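Local coordinates for type 2A phosphatase-associated protein 42 (Saccharomyces cerevisiae, PDB 2V0P), which binds the catalytic subunits of type 2A-related phosphatases, inhibits SIT4 and acts in TOR signalling in response to the nitrogen source, at residues L101-L115 / T215-L229. Sequence-based numbering, arbitrary orientation.
With ZN (zinc ion), chain D.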
# COMPACT_ATOMS: atom_id res chain seq x y z
N LEU A 101 13.24 -4.92 7.34
CA LEU A 101 12.70 -5.90 6.41
C LEU A 101 12.95 -7.28 6.95
O LEU A 101 12.08 -8.15 6.88
CB LEU A 101 13.36 -5.76 5.04
CG LEU A 101 13.26 -4.40 4.29
CD1 LEU A 101 13.76 -4.59 2.96
CD2 LEU A 101 11.86 -3.90 4.30
N ILE A 102 14.14 -7.46 7.53
CA ILE A 102 14.45 -8.71 8.22
C ILE A 102 13.45 -9.01 9.38
O ILE A 102 12.91 -10.06 9.38
CB ILE A 102 15.88 -8.73 8.71
CG1 ILE A 102 16.79 -9.00 7.55
CG2 ILE A 102 16.04 -9.88 9.81
CD1 ILE A 102 18.24 -8.59 7.79
N TYR A 103 13.23 -8.09 10.30
CA TYR A 103 12.20 -8.18 11.28
C TYR A 103 10.82 -8.57 10.72
O TYR A 103 10.18 -9.50 11.26
CB TYR A 103 12.10 -6.91 12.14
CG TYR A 103 13.38 -6.63 12.92
CD1 TYR A 103 14.16 -7.66 13.45
CD2 TYR A 103 13.85 -5.33 13.06
CE1 TYR A 103 15.36 -7.37 14.18
CE2 TYR A 103 15.04 -5.05 13.75
CZ TYR A 103 15.78 -6.05 14.28
OH TYR A 103 16.96 -5.69 14.95
N LEU A 104 10.40 -7.94 9.62
CA LEU A 104 9.05 -8.20 9.12
C LEU A 104 8.99 -9.59 8.54
O LEU A 104 7.97 -10.21 8.67
CB LEU A 104 8.53 -7.14 8.10
CG LEU A 104 8.40 -5.75 8.69
CD1 LEU A 104 8.18 -4.67 7.59
CD2 LEU A 104 7.42 -5.65 9.81
N LYS A 105 10.06 -10.01 7.91
CA LYS A 105 10.23 -11.34 7.36
C LYS A 105 10.13 -12.40 8.48
O LYS A 105 9.35 -13.36 8.42
CB LYS A 105 11.59 -11.45 6.67
CG LYS A 105 11.84 -12.74 5.98
CD LYS A 105 12.96 -12.62 4.96
CE LYS A 105 12.77 -13.62 3.81
NZ LYS A 105 11.57 -13.31 2.95
N LYS A 106 10.94 -12.17 9.50
CA LYS A 106 10.96 -13.05 10.70
C LYS A 106 9.62 -13.09 11.46
O LYS A 106 9.21 -14.15 11.86
CB LYS A 106 12.08 -12.63 11.63
CG LYS A 106 13.46 -12.86 11.08
CD LYS A 106 13.68 -14.31 10.66
CE LYS A 106 15.15 -14.68 10.78
NZ LYS A 106 15.52 -15.81 9.86
N SER A 107 8.97 -11.95 11.64
CA SER A 107 7.62 -11.89 12.17
C SER A 107 6.64 -12.80 11.39
O SER A 107 6.02 -13.67 11.98
CB SER A 107 7.11 -10.45 12.19
OG SER A 107 5.74 -10.42 12.51
N VAL A 108 6.54 -12.59 10.06
CA VAL A 108 5.76 -13.42 9.19
C VAL A 108 6.13 -14.91 9.27
O VAL A 108 5.22 -15.74 9.36
CB VAL A 108 5.71 -12.88 7.74
CG1 VAL A 108 5.03 -13.85 6.82
CG2 VAL A 108 5.03 -11.46 7.72
N GLU A 109 7.43 -15.26 9.30
CA GLU A 109 7.81 -16.64 9.47
C GLU A 109 7.21 -17.21 10.78
O GLU A 109 6.66 -18.29 10.72
CB GLU A 109 9.31 -16.82 9.44
CG GLU A 109 9.77 -18.22 9.27
CD GLU A 109 11.24 -18.30 8.89
OE1 GLU A 109 11.76 -17.32 8.28
OE2 GLU A 109 11.88 -19.34 9.18
N SER A 110 7.35 -16.50 11.89
CA SER A 110 6.81 -16.94 13.16
C SER A 110 5.29 -17.13 13.05
O SER A 110 4.75 -18.12 13.52
CB SER A 110 7.12 -16.01 14.31
OG SER A 110 8.43 -16.13 14.71
N PHE A 111 4.63 -16.16 12.46
CA PHE A 111 3.17 -16.24 12.25
C PHE A 111 2.82 -17.49 11.47
O PHE A 111 1.87 -18.16 11.81
CB PHE A 111 2.63 -14.96 11.58
CG PHE A 111 2.42 -13.81 12.52
CD1 PHE A 111 1.61 -13.95 13.64
CD2 PHE A 111 2.96 -12.55 12.24
CE1 PHE A 111 1.40 -12.92 14.52
CE2 PHE A 111 2.77 -11.51 13.12
CZ PHE A 111 1.97 -11.69 14.29
N ILE A 112 3.60 -17.83 10.45
CA ILE A 112 3.34 -19.01 9.64
C ILE A 112 3.62 -20.37 10.37
O ILE A 112 2.86 -21.32 10.29
CB ILE A 112 3.98 -18.88 8.23
CG1 ILE A 112 3.34 -17.65 7.51
CG2 ILE A 112 3.78 -20.13 7.43
CD1 ILE A 112 3.85 -17.41 6.12
N ASN A 113 4.72 -20.39 11.11
CA ASN A 113 5.00 -21.44 12.10
C ASN A 113 3.79 -21.72 13.00
O ASN A 113 3.38 -22.82 13.07
CB ASN A 113 6.23 -21.02 12.93
CG ASN A 113 7.51 -21.10 12.15
OD1 ASN A 113 7.51 -21.61 11.07
ND2 ASN A 113 8.62 -20.63 12.74
N PHE A 114 3.20 -20.68 13.59
CA PHE A 114 2.06 -20.77 14.44
C PHE A 114 0.86 -21.46 13.71
O PHE A 114 0.35 -22.36 14.23
CB PHE A 114 1.69 -19.41 14.97
CG PHE A 114 0.38 -19.35 15.73
CD1 PHE A 114 0.16 -20.14 16.89
CD2 PHE A 114 -0.62 -18.48 15.32
CE1 PHE A 114 -1.03 -20.08 17.58
CE2 PHE A 114 -1.86 -18.40 16.07
CZ PHE A 114 -2.05 -19.24 17.20
N LEU A 115 0.49 -21.03 12.51
CA LEU A 115 -0.62 -21.60 11.77
C LEU A 115 -0.31 -23.02 11.36
O LEU A 115 -1.17 -23.89 11.39
CB LEU A 115 -1.00 -20.73 10.52
CG LEU A 115 -1.33 -19.27 10.80
CD1 LEU A 115 -1.61 -18.48 9.48
CD2 LEU A 115 -2.45 -19.01 11.78
N THR A 215 -3.85 -13.33 13.21
CA THR A 215 -2.63 -13.63 12.43
C THR A 215 -2.77 -13.26 10.96
O THR A 215 -1.87 -12.68 10.38
CB THR A 215 -2.21 -15.13 12.62
OG1 THR A 215 -1.81 -15.28 13.96
CG2 THR A 215 -1.04 -15.57 11.75
N ILE A 216 -3.90 -13.58 10.35
CA ILE A 216 -4.06 -13.25 8.96
C ILE A 216 -3.89 -11.71 8.77
O ILE A 216 -3.21 -11.33 7.89
CB ILE A 216 -5.38 -13.78 8.35
CG1 ILE A 216 -5.40 -15.32 8.31
CG2 ILE A 216 -5.63 -13.16 6.96
CD1 ILE A 216 -4.28 -16.00 7.62
N ASN A 217 -4.47 -10.91 9.63
CA ASN A 217 -4.32 -9.47 9.61
C ASN A 217 -2.90 -9.00 9.78
O ASN A 217 -2.47 -8.04 9.19
CB ASN A 217 -5.18 -8.78 10.64
CG ASN A 217 -6.66 -8.80 10.25
OD1 ASN A 217 -7.01 -8.76 9.08
ND2 ASN A 217 -7.50 -8.84 11.23
N ASN A 218 -2.17 -9.68 10.65
CA ASN A 218 -0.83 -9.31 10.88
C ASN A 218 0.05 -9.73 9.73
O ASN A 218 1.00 -8.99 9.39
CB ASN A 218 -0.34 -9.89 12.23
CG ASN A 218 -1.19 -9.50 13.36
OD1 ASN A 218 -1.73 -8.46 13.40
ND2 ASN A 218 -1.39 -10.42 14.31
N ILE A 219 -0.21 -10.90 9.15
CA ILE A 219 0.59 -11.35 8.07
C ILE A 219 0.34 -10.31 6.88
O ILE A 219 1.25 -9.95 6.26
CB ILE A 219 0.29 -12.75 7.60
CG1 ILE A 219 0.90 -13.79 8.61
CG2 ILE A 219 0.92 -13.03 6.23
CD1 ILE A 219 0.46 -15.16 8.41
N GLU A 220 -0.87 -9.91 6.67
CA GLU A 220 -1.19 -8.94 5.53
C GLU A 220 -0.45 -7.61 5.73
O GLU A 220 0.24 -7.08 4.79
CB GLU A 220 -2.71 -8.72 5.42
CG GLU A 220 -3.15 -8.13 4.09
CD GLU A 220 -4.51 -7.45 4.14
OE1 GLU A 220 -5.11 -7.29 5.22
OE2 GLU A 220 -4.97 -7.06 3.07
N GLN A 221 -0.56 -7.08 6.94
CA GLN A 221 0.00 -5.81 7.28
C GLN A 221 1.51 -5.90 7.14
O GLN A 221 2.07 -5.05 6.54
CB GLN A 221 -0.37 -5.40 8.68
CG GLN A 221 0.51 -4.35 9.28
CD GLN A 221 0.35 -2.98 8.61
OE1 GLN A 221 -0.75 -2.61 8.20
NE2 GLN A 221 1.43 -2.23 8.52
N ASN A 222 2.13 -6.97 7.61
CA ASN A 222 3.58 -7.06 7.50
C ASN A 222 4.10 -7.26 6.06
O ASN A 222 5.15 -6.79 5.71
CB ASN A 222 4.12 -8.13 8.50
CG ASN A 222 3.92 -7.75 9.96
OD1 ASN A 222 3.45 -6.67 10.28
ND2 ASN A 222 4.22 -8.65 10.83
N LEU A 223 3.38 -7.99 5.24
CA LEU A 223 3.78 -8.21 3.91
C LEU A 223 3.65 -6.89 3.13
O LEU A 223 4.56 -6.52 2.50
CB LEU A 223 2.90 -9.29 3.28
CG LEU A 223 3.26 -10.71 3.75
CD1 LEU A 223 2.45 -11.73 2.94
CD2 LEU A 223 4.72 -10.95 3.58
N PHE A 224 2.57 -6.18 3.32
CA PHE A 224 2.36 -4.89 2.66
C PHE A 224 3.39 -3.86 3.10
O PHE A 224 4.01 -3.20 2.26
CB PHE A 224 1.01 -4.35 2.98
CG PHE A 224 0.66 -3.16 2.15
CD1 PHE A 224 0.42 -3.32 0.80
CD2 PHE A 224 0.65 -1.89 2.69
CE1 PHE A 224 0.08 -2.20 -0.01
CE2 PHE A 224 0.34 -0.77 1.88
CZ PHE A 224 0.04 -0.95 0.56
N GLU A 225 3.56 -3.74 4.43
CA GLU A 225 4.53 -2.85 5.03
C GLU A 225 5.91 -3.19 4.52
O GLU A 225 6.63 -2.28 4.05
CB GLU A 225 4.47 -2.91 6.54
CG GLU A 225 5.17 -1.77 7.29
CD GLU A 225 5.12 -1.98 8.79
OE1 GLU A 225 4.04 -2.35 9.30
OE2 GLU A 225 6.15 -1.80 9.48
N CYS A 226 6.27 -4.48 4.51
CA CYS A 226 7.56 -4.88 3.95
C CYS A 226 7.80 -4.47 2.48
O CYS A 226 8.84 -3.91 2.11
CB CYS A 226 7.75 -6.36 4.07
SG CYS A 226 9.43 -6.83 3.69
N GLU A 227 6.85 -4.79 1.63
CA GLU A 227 6.93 -4.41 0.25
C GLU A 227 7.06 -2.88 0.07
O GLU A 227 7.85 -2.41 -0.75
CB GLU A 227 5.74 -4.94 -0.49
CG GLU A 227 5.75 -6.44 -0.66
CD GLU A 227 4.45 -6.96 -1.29
OE1 GLU A 227 3.98 -6.37 -2.29
OE2 GLU A 227 3.92 -7.97 -0.77
N MSE A 228 6.35 -2.11 0.88
CA MSE A 228 6.39 -0.66 0.76
C MSE A 228 7.76 -0.10 1.15
O MSE A 228 8.31 0.66 0.40
CB MSE A 228 5.25 0.02 1.54
CG MSE A 228 3.91 -0.42 1.08
SE MSE A 228 3.48 0.41 -0.65
CE MSE A 228 3.83 -1.03 -1.94
N LEU A 229 8.29 -0.52 2.31
CA LEU A 229 9.61 -0.07 2.80
C LEU A 229 10.75 -0.57 1.98
O LEU A 229 11.79 0.12 1.87
CB LEU A 229 9.80 -0.47 4.26
CG LEU A 229 8.87 0.08 5.34
CD1 LEU A 229 8.98 -0.85 6.60
CD2 LEU A 229 9.25 1.42 5.71
ZN ZN D . 9.10 -9.08 3.55
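T215 meets F111 and L115 with its methyl group. T215 CG2, anti to the backbone N because OG1 takes the chi1 of -67°, is turned to F111 and comes 3.6 Å from F111 CD1. T215 OG1 is hydrogen-bonded to F211 O and also sits at the edge of the F114 ring. N218 crosses F111 at about a right angle, N218 CB 3.6 Å from F111 CZ, with amide and ring planes 37° apart. N218 ND2 is hydrogen-bonded to D214 OD2. I219 is a knob among V108, F111, I112 and L115; I219 CG1 lies 3.6 Å from F111 CB. An alanine in place of F111 would probably leave a gap among T215, N218, I219 and N222, which F111 fills.

Segments 101-115 and 215-229 run roughly antiparallel, at 157°, their axes approaching to 9.4 Å, with knobs-into-holes packing. This buried pairing belongs to the TPR-like, all-helical fold of the N-terminal domain.

N222 fits among L104, S107, V108 and F111. N222 CB is 3.5 Å from V108 CG2, and N222 ND2 lies at the F111 ring edge. S107 OG lies 2.9 Å from N222 ND2, at a poor angle for a hydrogen bond; the hydroxyl is hydrogen-bonded to G80 O instead. L104 CD1 meets C226 N and CB and L229 CD1, while CD2 lies by N222. C226 SG binds zinc at 2.3 Å and lies beside L101 CD2. L229 CB also meets L101 CD2, at 4.0 Å.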